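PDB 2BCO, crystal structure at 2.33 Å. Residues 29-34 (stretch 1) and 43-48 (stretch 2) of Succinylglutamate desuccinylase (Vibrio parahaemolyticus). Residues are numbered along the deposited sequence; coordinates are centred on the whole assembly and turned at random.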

# COMPACT_ATOMS: atom_id res chain seq x y z
N SER A 29 30.01 4.79 -4.40
CA SER A 29 30.94 5.87 -4.71
C SER A 29 30.42 7.24 -4.29
O SER A 29 31.20 8.09 -3.86
CB SER A 29 31.25 5.89 -6.21
OG SER A 29 32.06 7.00 -6.55
N ASN A 30 29.11 7.45 -4.39
CA ASN A 30 28.52 8.73 -4.02
C ASN A 30 28.19 8.83 -2.53
O ASN A 30 27.57 9.80 -2.10
CB ASN A 30 27.25 8.99 -4.83
CG ASN A 30 26.19 7.93 -4.61
OD1 ASN A 30 26.28 7.13 -3.68
ND2 ASN A 30 25.17 7.93 -5.46
N GLY A 31 28.59 7.84 -1.76
CA GLY A 31 28.33 7.88 -0.33
C GLY A 31 27.08 7.14 0.12
O GLY A 31 26.92 6.88 1.31
N VAL A 32 26.19 6.80 -0.81
CA VAL A 32 24.97 6.08 -0.45
C VAL A 32 25.30 4.71 0.14
O VAL A 32 26.17 4.00 -0.36
CB VAL A 32 24.03 5.88 -1.66
CG1 VAL A 32 22.86 4.98 -1.26
CG2 VAL A 32 23.51 7.22 -2.15
N GLN A 33 24.59 4.34 1.20
CA GLN A 33 24.82 3.06 1.85
C GLN A 33 23.67 2.07 1.65
O GLN A 33 22.50 2.42 1.84
CB GLN A 33 25.07 3.29 3.34
CG GLN A 33 25.48 2.06 4.11
CD GLN A 33 25.78 2.37 5.56
OE1 GLN A 33 26.14 1.49 6.33
NE2 GLN A 33 25.65 3.64 5.94
N LEU A 34 24.02 0.85 1.27
CA LEU A 34 23.04 -0.22 1.04
C LEU A 34 23.27 -1.36 2.04
O LEU A 34 24.40 -1.83 2.19
CB LEU A 34 23.19 -0.77 -0.38
CG LEU A 34 22.96 0.18 -1.55
CD1 LEU A 34 23.34 -0.50 -2.84
CD2 LEU A 34 21.50 0.60 -1.59
N GLU A 43 17.97 -1.86 3.09
CA GLU A 43 17.92 -0.51 3.61
C GLU A 43 18.86 0.36 2.79
O GLU A 43 19.93 -0.08 2.38
CB GLU A 43 18.35 -0.46 5.07
CG GLU A 43 18.07 0.89 5.71
CD GLU A 43 18.34 0.90 7.20
OE1 GLU A 43 17.78 0.02 7.91
OE2 GLU A 43 19.09 1.78 7.66
N VAL A 44 18.44 1.60 2.53
CA VAL A 44 19.26 2.52 1.76
C VAL A 44 19.39 3.79 2.60
O VAL A 44 18.39 4.43 2.93
CB VAL A 44 18.62 2.84 0.39
CG1 VAL A 44 19.53 3.73 -0.44
CG2 VAL A 44 18.35 1.55 -0.36
N ILE A 45 20.62 4.12 2.97
CA ILE A 45 20.88 5.30 3.79
C ILE A 45 21.61 6.36 2.97
O ILE A 45 22.55 6.04 2.23
CB ILE A 45 21.75 4.92 5.02
CG1 ILE A 45 21.03 3.86 5.86
CG2 ILE A 45 22.06 6.17 5.85
CD1 ILE A 45 21.82 3.38 7.06
N PRO A 46 21.18 7.62 3.07
CA PRO A 46 21.80 8.73 2.33
C PRO A 46 23.21 9.04 2.84
O PRO A 46 23.55 8.74 3.98
CB PRO A 46 20.85 9.89 2.58
CG PRO A 46 19.55 9.23 2.90
CD PRO A 46 19.98 8.09 3.77
N GLU A 47 24.02 9.66 1.99
CA GLU A 47 25.38 10.03 2.36
C GLU A 47 25.40 11.04 3.50
O GLU A 47 26.22 10.94 4.41
CB GLU A 47 26.11 10.61 1.15
CG GLU A 47 27.50 11.13 1.46
CD GLU A 47 28.10 11.89 0.29
OE1 GLU A 47 27.46 12.85 -0.18
OE2 GLU A 47 29.21 11.52 -0.15
N ASN A 48 24.50 12.02 3.44
CA ASN A 48 24.42 13.07 4.46
C ASN A 48 23.08 13.13 5.19
O ASN A 48 22.23 13.98 4.88
CB ASN A 48 24.71 14.44 3.84
CG ASN A 48 24.68 15.56 4.87
OD1 ASN A 48 25.52 15.62 5.77
ND2 ASN A 48 23.71 16.45 4.74
O HOH W 1 25.50 6.35 4.05

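Two short strand segments of one chain run antiparallel and are joined at Gln33 and Ile45 by a reciprocal pair of backbone hydrogen bonds. Gln33 N donates to Ile45 O at 2.8 Å, almost perfectly straight at 178°, and Ile45 N donates to Gln33 O, also at 2.8 Å and 166°. Leu34 and Val44 form the adjacent non-hydrogen-bonded pair, their CA atoms 4.7 Å apart. Here the backbones meet through CA-H...O contacts: Val44 CA lies 3.2 Å from Gln33 O, and Leu34 CA lies 3.4 Å from Glu43 O.

Beyond the ladder, stretch 1 turns. The side chain of Asn30, with chi1 in the p well, folds back so that its OD1 accepts a hydrogen bond from Val32 N at 2.9 Å. Gly31 has a positive phi of 95°, and its CA sits 4.5 Å from that of Glu47. A CB at Gly31 would fall 2.4 Å from Glu47 CG, a clash, and would also jam against the carbonyl O of Asn30. Glu47 reaches past this glycine with chi1 and chi2 both t, bringing its OE2 to 3.1 Å from Asn30 O; both atoms are acceptors, so this approach is no hydrogen bond. Water 1 lies between the backbones, 3.1 Å from Gly31 O and 3.1 Å from Pro46 O; it can donate to either, but more acceptors than protons lie within its reach. It also accepts a weak hydrogen bond from Gln33 NE2 at 3.3 Å.

Side-chain packing completes the contact. Leu34 and Val44 share one face of the sheet, where Leu34 CD2 meets Val44 CG2 at 3.5 Å; Val32 CG1 touches Val44 CG1 at 3.7 Å. On the other face, the extended Gln33 side chain lies beside Ile45, with NE2 of Gln33 4.0 Å from CD1 of Ile45. Together the two stretches bury 397 Å².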